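Local coordinates for hypothetical protein EF2904 (Enterococcus faecalis, PDB 2AZ4) that is of unknown function but carries a two-zinc metallo-beta-lactamase fold and may act as an RNA-binding exonuclease, at residues A[182-188]-A[210-216]; A[336-341]-A[366-372]; A[62-66]-A[79-83]; A[191-195]-A[234-238]. All blocks are in the same frame, centred on the assembly; numbering follows the deposited sequence.

Interaction 1 (A[182-188]-A[210-216])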
# COMPACT_ATOMS: atom_id res chain seq x y z
N HIS A 182 1.91 23.42 -17.32
CA HIS A 182 2.10 23.06 -15.92
C HIS A 182 2.72 21.71 -15.65
O HIS A 182 2.57 20.76 -16.43
CB HIS A 182 0.79 23.19 -15.14
CG HIS A 182 0.16 24.53 -15.27
ND1 HIS A 182 0.56 25.61 -14.52
CD2 HIS A 182 -0.81 24.98 -16.11
CE1 HIS A 182 -0.16 26.67 -14.87
NE2 HIS A 182 -0.99 26.31 -15.83
N PHE A 183 3.38 21.63 -14.50
CA PHE A 183 4.08 20.45 -14.04
C PHE A 183 3.73 20.28 -12.58
O PHE A 183 4.09 21.13 -11.74
CB PHE A 183 5.60 20.64 -14.21
CG PHE A 183 6.45 19.57 -13.53
CD1 PHE A 183 6.03 18.24 -13.48
CD2 PHE A 183 7.67 19.90 -12.97
CE1 PHE A 183 6.80 17.26 -12.85
CE2 PHE A 183 8.47 18.93 -12.35
CZ PHE A 183 8.04 17.61 -12.29
N ILE A 184 3.01 19.21 -12.26
CA ILE A 184 2.61 18.91 -10.90
C ILE A 184 2.98 17.46 -10.53
O ILE A 184 3.26 16.66 -11.40
CB ILE A 184 1.12 19.22 -10.65
CG1 ILE A 184 0.21 18.25 -11.41
CG2 ILE A 184 0.82 20.69 -11.02
CD1 ILE A 184 -1.25 18.42 -11.06
N THR A 185 3.01 17.15 -9.24
CA THR A 185 3.58 15.91 -8.77
C THR A 185 2.75 15.36 -7.63
O THR A 185 2.38 16.10 -6.72
CB THR A 185 5.03 16.13 -8.28
OG1 THR A 185 5.83 16.64 -9.36
CG2 THR A 185 5.63 14.83 -7.78
N TYR A 186 2.45 14.06 -7.70
CA TYR A 186 1.73 13.33 -6.68
C TYR A 186 2.68 12.28 -6.13
O TYR A 186 3.14 11.44 -6.87
CB TYR A 186 0.51 12.66 -7.30
CG TYR A 186 -0.21 11.71 -6.37
CD1 TYR A 186 -0.69 12.16 -5.12
CD2 TYR A 186 -0.37 10.36 -6.70
CE1 TYR A 186 -1.36 11.28 -4.26
CE2 TYR A 186 -1.03 9.48 -5.84
CZ TYR A 186 -1.53 9.94 -4.63
OH TYR A 186 -2.19 9.08 -3.79
N THR A 187 2.99 12.34 -4.84
CA THR A 187 4.05 11.46 -4.29
C THR A 187 3.62 10.01 -4.12
O THR A 187 4.46 9.11 -4.09
CB THR A 187 4.59 11.95 -2.90
OG1 THR A 187 3.52 11.99 -1.95
CG2 THR A 187 5.21 13.32 -3.02
N GLY A 188 2.32 9.80 -3.98
CA GLY A 188 1.80 8.53 -3.47
C GLY A 188 2.29 8.42 -2.04
O GLY A 188 2.50 9.45 -1.37
N THR A 210 8.83 21.34 -9.13
CA THR A 210 7.44 21.13 -9.53
C THR A 210 6.56 22.28 -9.04
O THR A 210 6.76 22.81 -7.95
CB THR A 210 6.88 19.75 -9.05
OG1 THR A 210 5.61 19.52 -9.67
CG2 THR A 210 6.71 19.69 -7.55
N GLU A 211 5.57 22.66 -9.85
CA GLU A 211 4.69 23.78 -9.48
C GLU A 211 3.75 23.42 -8.36
O GLU A 211 3.33 24.28 -7.60
CB GLU A 211 3.85 24.21 -10.66
CG GLU A 211 4.67 24.65 -11.82
CD GLU A 211 3.85 24.86 -13.06
OE1 GLU A 211 4.41 24.62 -14.15
OE2 GLU A 211 2.66 25.29 -12.92
N LEU A 212 3.40 22.15 -8.25
CA LEU A 212 2.47 21.74 -7.23
C LEU A 212 2.79 20.32 -6.79
O LEU A 212 2.61 19.36 -7.56
CB LEU A 212 1.04 21.84 -7.77
CG LEU A 212 -0.09 21.69 -6.76
CD1 LEU A 212 -0.36 23.03 -6.05
CD2 LEU A 212 -1.33 21.21 -7.50
N LEU A 213 3.28 20.20 -5.56
CA LEU A 213 3.64 18.93 -4.95
C LEU A 213 2.54 18.46 -4.01
O LEU A 213 2.38 19.01 -2.92
CB LEU A 213 4.97 19.06 -4.19
CG LEU A 213 5.50 17.80 -3.47
CD1 LEU A 213 5.71 16.72 -4.48
CD2 LEU A 213 6.82 18.11 -2.76
N MET A 214 1.80 17.45 -4.44
CA MET A 214 0.77 16.80 -3.64
C MET A 214 1.41 15.64 -2.88
O MET A 214 1.69 14.59 -3.45
CB MET A 214 -0.40 16.34 -4.54
CG MET A 214 -1.16 17.51 -5.21
SD MET A 214 -2.19 17.12 -6.65
CE MET A 214 -0.93 16.62 -7.81
N MET A 215 1.66 15.85 -1.58
CA MET A 215 2.52 14.98 -0.78
C MET A 215 1.88 14.44 0.49
O MET A 215 1.27 15.19 1.27
CB MET A 215 3.83 15.71 -0.45
CG MET A 215 4.78 14.97 0.51
SD MET A 215 6.38 15.83 0.53
CE MET A 215 7.29 14.81 1.68
N GLU A 216 2.05 13.13 0.72
CA GLU A 216 1.61 12.47 1.94
C GLU A 216 2.25 13.05 3.21
O GLU A 216 3.36 13.62 3.18
CB GLU A 216 1.88 10.96 1.87
CG GLU A 216 3.35 10.61 1.86
CD GLU A 216 3.70 9.57 2.91
OE1 GLU A 216 4.02 8.43 2.52
OE2 GLU A 216 3.68 9.90 4.12
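T210 sits over one face of the F183 ring, its CB 4.0 Å from the ring centroid in a CH-pi contact, and R178 adds a cation-pi contact to the same phenyl group. The imidazole of H182 is met at its edge: ND1 gives an in-plane, nearly straight hydrogen bond of 2.7 Å to the syn lone pair of E211 OE2, ring and carboxylate turned 61° apart. Over one face of the Y186 ring lies G188 N, and Y186 OH bonds to D35. E211 reaches H182 because its chain is extended beyond CG (chi2 171°). T210 OG1 lies 2.9 Å from T185 OG1 in a hydrogen bond that either could donate, so the two small hydroxyls pair inside a buried contact.

The two backbones run parallel: T185 N bonds to L212 O, M214 N to T185 O at 2.7 Å, and T187 N to M214 O. On one side of the sheet I184 packs tightly, its CG2 3.5 Å from L212 CB, while its CD1 meets M214 CE; V9 touches all three. On the other, L213 CD1 touches the methyls of both T185 and T187. T187 OG1 accepts from E216 N and donates to G188 O, and E216 binds H382. These are the parallel strands of a beta-alpha-beta unit joined by helix 197-207, in a sheet of the metallo-beta-lactamase fold, the first strand running on to the zinc ligand D189.

Interaction 2 (A[336-341]-A[366-372])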
# COMPACT_ATOMS: atom_id res chain seq x y z
N PHE A 336 -2.76 -20.51 15.72
CA PHE A 336 -1.62 -20.15 16.59
C PHE A 336 -1.58 -21.04 17.83
O PHE A 336 -0.53 -21.16 18.48
CB PHE A 336 -1.62 -18.65 16.97
CG PHE A 336 -1.29 -17.75 15.82
CD1 PHE A 336 0.00 -17.30 15.63
CD2 PHE A 336 -2.28 -17.35 14.92
CE1 PHE A 336 0.31 -16.46 14.55
CE2 PHE A 336 -1.97 -16.52 13.82
CZ PHE A 336 -0.70 -16.09 13.64
N ASP A 337 -2.70 -21.70 18.14
CA ASP A 337 -2.81 -22.60 19.31
C ASP A 337 -1.93 -23.85 19.14
O ASP A 337 -1.69 -24.58 20.10
CB ASP A 337 -4.29 -22.91 19.61
CG ASP A 337 -4.50 -23.78 20.85
OD1 ASP A 337 -4.01 -23.41 21.96
OD2 ASP A 337 -5.19 -24.83 20.73
N ASN A 338 -1.41 -24.07 17.93
CA ASN A 338 -0.53 -25.23 17.66
C ASN A 338 0.96 -24.98 17.83
O ASN A 338 1.75 -25.92 17.79
CB ASN A 338 -0.79 -25.78 16.26
CG ASN A 338 -2.14 -26.46 16.15
OD1 ASN A 338 -2.64 -27.03 17.11
ND2 ASN A 338 -2.73 -26.41 14.97
N LEU A 339 1.34 -23.72 18.01
CA LEU A 339 2.74 -23.36 18.17
C LEU A 339 3.20 -23.88 19.50
O LEU A 339 2.39 -24.05 20.41
CB LEU A 339 2.92 -21.83 18.12
CG LEU A 339 2.66 -21.08 16.80
CD1 LEU A 339 2.83 -19.59 16.99
CD2 LEU A 339 3.57 -21.59 15.68
N GLN A 340 4.49 -24.10 19.63
CA GLN A 340 5.01 -24.66 20.85
C GLN A 340 5.07 -23.63 21.97
O GLN A 340 5.37 -22.45 21.74
CB GLN A 340 6.40 -25.23 20.61
CG GLN A 340 6.44 -26.24 19.50
CD GLN A 340 7.86 -26.56 19.10
OE1 GLN A 340 8.81 -26.32 19.84
NE2 GLN A 340 8.01 -27.11 17.91
N GLU A 341 4.77 -24.10 23.18
CA GLU A 341 5.01 -23.34 24.40
C GLU A 341 6.49 -22.98 24.50
O GLU A 341 7.39 -23.84 24.30
CB GLU A 341 4.55 -24.17 25.61
CG GLU A 341 4.64 -23.47 26.94
CD GLU A 341 3.62 -24.00 27.96
OE1 GLU A 341 2.58 -24.59 27.54
OE2 GLU A 341 3.86 -23.80 29.19
N LEU A 366 -3.68 -14.39 23.56
CA LEU A 366 -3.53 -15.79 23.13
C LEU A 366 -2.09 -16.29 23.21
O LEU A 366 -1.83 -17.38 23.74
CB LEU A 366 -4.14 -16.01 21.73
CG LEU A 366 -3.59 -16.90 20.61
CD1 LEU A 366 -3.01 -18.24 21.03
CD2 LEU A 366 -4.66 -17.10 19.52
N LEU A 367 -1.15 -15.49 22.70
CA LEU A 367 0.25 -15.86 22.71
C LEU A 367 0.78 -15.97 24.12
O LEU A 367 1.53 -16.89 24.43
CB LEU A 367 1.08 -14.86 21.91
CG LEU A 367 0.79 -14.80 20.41
CD1 LEU A 367 1.50 -13.61 19.77
CD2 LEU A 367 1.18 -16.13 19.74
N ALA A 368 0.41 -15.01 24.97
CA ALA A 368 0.83 -14.99 26.36
C ALA A 368 0.48 -16.28 27.09
O ALA A 368 1.36 -16.88 27.72
CB ALA A 368 0.26 -13.79 27.08
N LYS A 369 -0.77 -16.70 26.98
CA LYS A 369 -1.26 -17.96 27.61
C LYS A 369 -0.43 -19.18 27.23
O LYS A 369 -0.34 -20.15 27.99
CB LYS A 369 -2.71 -18.23 27.22
CG LYS A 369 -3.74 -17.31 27.86
CD LYS A 369 -4.23 -17.80 29.24
CE LYS A 369 -4.98 -19.14 29.16
NZ LYS A 369 -5.20 -19.72 30.52
N LYS A 370 0.16 -19.13 26.03
CA LYS A 370 0.97 -20.24 25.54
C LYS A 370 2.45 -20.06 25.83
O LYS A 370 3.26 -20.86 25.37
CB LYS A 370 0.72 -20.43 24.04
CG LYS A 370 -0.67 -20.97 23.74
CD LYS A 370 -0.87 -21.31 22.26
CE LYS A 370 0.21 -22.29 21.70
NZ LYS A 370 0.23 -23.68 22.27
N ASP A 371 2.80 -19.02 26.59
CA ASP A 371 4.21 -18.70 26.88
C ASP A 371 5.00 -18.54 25.56
O ASP A 371 6.15 -18.97 25.46
CB ASP A 371 4.82 -19.79 27.77
CG ASP A 371 6.06 -19.33 28.53
OD1 ASP A 371 6.13 -18.14 28.94
OD2 ASP A 371 6.98 -20.17 28.74
N ILE A 372 4.37 -17.97 24.54
CA ILE A 372 5.06 -17.66 23.27
C ILE A 372 5.55 -16.23 23.38
O ILE A 372 4.74 -15.32 23.61
CB ILE A 372 4.14 -17.86 22.04
CG1 ILE A 372 3.64 -19.31 21.95
CG2 ILE A 372 4.85 -17.46 20.73
CD1 ILE A 372 2.54 -19.52 20.92
O HOH W 1 -2.13 -24.23 23.39
O HOH W 2 1.92 -21.75 29.94
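This is a loop-to-helix-end contact, partly buried and built round one lysine, in which the loop ahead of strand 344-348 lies against the C-terminal end of helix 358-369 at the edge of the parallel sheet. K370 carries it. Its chain is extended at first and then bends at both outer torsions (chi3 54°, chi4 65°), which curls the ammonium group back to the loop backbone. There NZ donates to D337 O at 3.0 Å, coming from above the carbonyl plane, and to L339 O at 2.9 Å, almost in line with that carbonyl. A water accepts a further hydrogen bond from K370 NZ and donates to D337 OD1, linking the lysine to a carboxylate whose OD1 is 4.3 Å from NZ, beyond salt-bridge range.

Apolar side chains make the rest of the contact. I372 turns its CD1 to L339 CB, 3.6 Å away, the two side chains crossing at about a right angle, and Y345 of the neighbouring strand touches I372 as well. Looser apolar contacts join F336 to L366 and L367, while F363 meets the F336 ring edge-to-face.

The helix ends in a Schellman motif, with D371 in its positive-phi position, and the chain turns there toward strand 373-376. K370 O is left facing E341 CA, 3.2 Å away, in a CA-H...O contact. A long lysine chain serves where two loop carbonyls converge: its positive charge matches their partial negative charges, and the nearby D337 would probably add to that attraction.

Interaction 3 (A[62-66]-A[79-83])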
# COMPACT_ATOMS: atom_id res chain seq x y z
N GLU A 62 -18.78 11.70 -5.17
CA GLU A 62 -19.67 11.80 -6.32
C GLU A 62 -18.84 12.12 -7.54
O GLU A 62 -18.10 13.11 -7.53
CB GLU A 62 -20.67 12.94 -6.11
CG GLU A 62 -21.65 12.71 -4.98
CD GLU A 62 -23.03 12.22 -5.46
OE1 GLU A 62 -23.97 12.25 -4.63
OE2 GLU A 62 -23.21 11.82 -6.63
N LEU A 63 -18.92 11.29 -8.57
CA LEU A 63 -18.07 11.49 -9.75
C LEU A 63 -18.90 11.28 -11.00
O LEU A 63 -19.72 10.37 -11.06
CB LEU A 63 -16.86 10.54 -9.74
CG LEU A 63 -15.77 10.68 -8.66
CD1 LEU A 63 -14.77 9.50 -8.72
CD2 LEU A 63 -15.01 11.98 -8.78
N LYS A 64 -18.66 12.11 -12.01
CA LYS A 64 -19.47 12.04 -13.22
C LYS A 64 -18.77 11.15 -14.22
O LYS A 64 -17.58 11.35 -14.49
CB LYS A 64 -19.70 13.44 -13.80
CG LYS A 64 -20.50 13.45 -15.10
CD LYS A 64 -20.51 14.85 -15.71
CE LYS A 64 -20.86 14.81 -17.19
NZ LYS A 64 -19.85 14.07 -18.01
N ASP A 65 -19.51 10.19 -14.76
CA ASP A 65 -19.05 9.33 -15.87
C ASP A 65 -17.68 8.69 -15.61
O ASP A 65 -16.78 8.75 -16.44
CB ASP A 65 -19.06 10.10 -17.19
CG ASP A 65 -20.47 10.32 -17.74
OD1 ASP A 65 -21.29 9.36 -17.76
OD2 ASP A 65 -20.76 11.46 -18.17
N LEU A 66 -17.54 8.10 -14.43
CA LEU A 66 -16.35 7.38 -14.04
C LEU A 66 -16.71 6.01 -13.45
O LEU A 66 -16.02 5.02 -13.71
CB LEU A 66 -15.50 8.22 -13.07
CG LEU A 66 -14.02 7.79 -12.90
CD1 LEU A 66 -13.17 8.03 -14.14
CD2 LEU A 66 -13.36 8.43 -11.68
N GLU A 79 -20.46 19.20 -11.84
CA GLU A 79 -19.67 18.88 -13.03
C GLU A 79 -20.50 19.01 -14.31
O GLU A 79 -21.54 18.38 -14.45
CB GLU A 79 -18.98 17.50 -12.93
CG GLU A 79 -18.12 17.14 -14.15
CD GLU A 79 -16.99 18.11 -14.40
OE1 GLU A 79 -15.93 18.00 -13.74
OE2 GLU A 79 -17.13 18.99 -15.28
N ASP A 80 -20.02 19.86 -15.22
CA ASP A 80 -20.78 20.26 -16.40
C ASP A 80 -20.05 20.01 -17.72
O ASP A 80 -20.54 20.44 -18.77
CB ASP A 80 -21.20 21.75 -16.32
CG ASP A 80 -20.02 22.73 -16.12
OD1 ASP A 80 -18.84 22.31 -16.08
OD2 ASP A 80 -20.29 23.95 -15.99
N LYS A 81 -18.91 19.34 -17.66
CA LYS A 81 -18.11 19.03 -18.84
C LYS A 81 -18.09 17.54 -19.13
O LYS A 81 -18.06 16.73 -18.21
CB LYS A 81 -16.65 19.52 -18.68
CG LYS A 81 -16.51 21.03 -18.50
CD LYS A 81 -15.05 21.51 -18.67
CE LYS A 81 -14.98 23.04 -18.92
NZ LYS A 81 -15.48 23.49 -20.29
N ASP A 82 -18.11 17.21 -20.42
CA ASP A 82 -17.86 15.85 -20.90
C ASP A 82 -16.40 15.76 -21.31
O ASP A 82 -15.82 16.75 -21.79
CB ASP A 82 -18.73 15.53 -22.12
CG ASP A 82 -20.20 15.37 -21.76
OD1 ASP A 82 -20.53 15.15 -20.58
OD2 ASP A 82 -21.03 15.46 -22.68
N TYR A 83 -15.80 14.60 -21.10
CA TYR A 83 -14.39 14.40 -21.44
C TYR A 83 -14.23 13.31 -22.50
O TYR A 83 -14.88 12.26 -22.42
CB TYR A 83 -13.58 14.09 -20.18
CG TYR A 83 -13.45 15.30 -19.28
CD1 TYR A 83 -12.43 16.23 -19.49
CD2 TYR A 83 -14.34 15.53 -18.24
CE1 TYR A 83 -12.30 17.36 -18.69
CE2 TYR A 83 -14.23 16.66 -17.42
CZ TYR A 83 -13.20 17.57 -17.67
OH TYR A 83 -13.08 18.69 -16.87
O HOH W 3 -17.40 14.28 -16.78
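E79 meets K64 mainly through carbon: its CG lies 3.7 Å from K64 CD, the two side chains crossing at about a right angle. Long side chains suit this place, each offering a methylene and carrying its charge elsewhere. CG of E79 stands anti to the backbone N (chi1 -179°), and a bend at the next torsion folds the carboxylate back, where OE2 accepts from K81 N at 3.0 Å and, weakly, from D80 N, so its own side chain holds the backbone just after E79.

K81 contributes its backbone: K81 O lies 3.2 Å from K64 NZ, which is tilted well out of the carbonyl plane, and a water accepts from the ammonium while donating to K81 O. Both segments belong to the irregular connection between helix 51-56 and strand 85-89 of the metallo-beta-lactamase fold, tied together here at the protein surface, away from the zinc ions.

D82 completes a salt-bridge network. Its OD1 takes K64 NZ on the anti lone pair at 2.9 Å, as does D65 OD2 at 2.8 Å. Four acceptors share three N-H groups, and the longest bond, to K81 O, is at best a shared one. Short acidic side chains fit because the lysine, extended until its last torsion (chi4 -64°), brings its charge to them. D65 OD2 and D82 OD1 are 4.4 Å apart, a repulsion the shared ammonium probably offsets.

Interaction 4 (A[191-195]-A[234-238])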
# COMPACT_ATOMS: atom_id res chain seq x y z
N ARG A 191 9.05 6.71 1.30
CA ARG A 191 9.99 6.78 2.43
C ARG A 191 11.40 6.84 1.87
O ARG A 191 11.60 6.71 0.66
CB ARG A 191 9.82 5.55 3.35
CG ARG A 191 10.09 4.22 2.62
CD ARG A 191 10.00 3.02 3.56
NE ARG A 191 10.05 1.75 2.83
CZ ARG A 191 9.94 0.55 3.39
NH1 ARG A 191 9.75 0.42 4.68
NH2 ARG A 191 10.02 -0.54 2.63
N LEU A 192 12.37 7.01 2.77
CA LEU A 192 13.78 7.06 2.40
C LEU A 192 14.63 6.03 3.16
O LEU A 192 15.87 6.08 3.11
CB LEU A 192 14.33 8.47 2.67
CG LEU A 192 14.09 9.54 1.58
CD1 LEU A 192 14.56 10.92 2.04
CD2 LEU A 192 14.83 9.14 0.29
N HIS A 193 13.97 5.12 3.88
CA HIS A 193 14.67 4.11 4.65
C HIS A 193 14.33 2.65 4.26
O HIS A 193 14.55 1.72 5.03
CB HIS A 193 14.43 4.34 6.16
CG HIS A 193 13.02 4.08 6.59
ND1 HIS A 193 12.04 5.04 6.54
CD2 HIS A 193 12.43 2.96 7.07
CE1 HIS A 193 10.90 4.53 6.98
NE2 HIS A 193 11.11 3.27 7.31
N GLY A 194 13.78 2.45 3.07
CA GLY A 194 13.35 1.11 2.63
C GLY A 194 14.41 0.33 1.87
O GLY A 194 15.61 0.53 2.07
N HIS A 195 13.95 -0.60 1.03
CA HIS A 195 14.84 -1.45 0.25
C HIS A 195 15.56 -0.66 -0.83
O HIS A 195 16.68 -1.01 -1.20
CB HIS A 195 14.05 -2.59 -0.43
CG HIS A 195 13.15 -3.35 0.51
ND1 HIS A 195 13.63 -4.27 1.42
CD2 HIS A 195 11.81 -3.29 0.69
CE1 HIS A 195 12.61 -4.76 2.11
NE2 HIS A 195 11.49 -4.17 1.69
N VAL A 234 13.81 -0.10 15.04
CA VAL A 234 14.35 -0.49 13.74
C VAL A 234 14.45 0.80 12.94
O VAL A 234 13.55 1.63 13.05
CB VAL A 234 13.40 -1.51 13.02
CG1 VAL A 234 13.70 -1.64 11.53
CG2 VAL A 234 13.46 -2.90 13.69
N VAL A 235 15.53 0.97 12.18
CA VAL A 235 15.79 2.22 11.45
C VAL A 235 15.72 2.10 9.91
O VAL A 235 15.81 3.10 9.21
CB VAL A 235 17.18 2.86 11.83
CG1 VAL A 235 17.29 3.11 13.34
CG2 VAL A 235 18.34 2.01 11.33
N SER A 236 15.60 0.88 9.39
CA SER A 236 15.56 0.62 7.94
C SER A 236 15.17 -0.84 7.71
O SER A 236 15.21 -1.66 8.65
CB SER A 236 16.93 0.91 7.30
OG SER A 236 17.86 -0.10 7.65
N GLU A 237 14.78 -1.17 6.47
CA GLU A 237 14.49 -2.56 6.09
C GLU A 237 15.72 -3.48 6.28
O GLU A 237 15.60 -4.60 6.79
CB GLU A 237 13.99 -2.63 4.65
CG GLU A 237 12.60 -2.05 4.46
CD GLU A 237 11.45 -3.02 4.77
OE1 GLU A 237 11.70 -4.20 5.12
OE2 GLU A 237 10.29 -2.59 4.64
N GLU A 238 16.89 -3.00 5.88
CA GLU A 238 18.15 -3.71 6.10
C GLU A 238 18.42 -3.99 7.58
O GLU A 238 18.86 -5.08 7.94
CB GLU A 238 19.34 -2.95 5.49
CG GLU A 238 20.71 -3.68 5.61
CD GLU A 238 20.74 -5.07 4.97
OE1 GLU A 238 19.99 -5.31 3.99
OE2 GLU A 238 21.53 -5.94 5.45
O HOH W 4 17.22 -0.54 3.97
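R191 grips E237 end-on: NH2 and NH1 both donate to E237 OE2, at 2.9 and 3.1 Å, from the edge of the guanidinium. The carboxylate stands at 82° to that plane and is met on its anti side. An extended arginine chain carries the guanidinium this far, and other donors of it are engaged too: NE pairs with D166, and NH1 also reaches S380 O. OE2 takes a further bond from N264 ND2, and E237 OE1 pairs with R267, so both oxygens of a buried carboxylate have partners.

H195 lies beside the glutamate as a flat wall, E237 CG 3.7 Å from the centroid of its ring and over one face. The glutamate gets there by a bend at its second torsion (chi2 -85°). H195 NE2 is satisfied by N264 OD1, not by the glutamate. Over one face of the guanidinium lies G194 CA, a close approach that suits a residue without a side chain.

The backbone of E237 is held as well: its N donates to H193 O at 3.2 Å, nearly in line with that carbonyl. S236 is the N-cap of helix 237-249, its OG accepting from D239 N. A water donates to G194 O and accepts from E238 N, supplying another first-turn amide. With arginines on both oxygens, E237 is probably held as a carboxylate, while R191, close to the zinc ligand H167, is probably held in place by D166, E237 and S380 O together.

In the fold
Along the chain interaction 3 comes first and interaction 2 last, while interactions 1 and 4 interleave: segment 191-195 falls between the strands of interaction 1, and 234-238 follows them. Interaction 1 lies within the sheet containing strands 182-186 and 212-216, with interaction 3 some 23 Å away between centres, in the connection leading to strand 85-89 of the other seven-stranded sheet. Interaction 2 borders the separate six-stranded parallel sheet, about 48 Å from interaction 1 centre to centre. Interaction 4, its centre about 23 Å from that of interaction 1 and 30 Å from that of interaction 2, joins the loop after the zinc ligand D189 to helix 237-249, linking the metal-binding part to the parallel-sheet part.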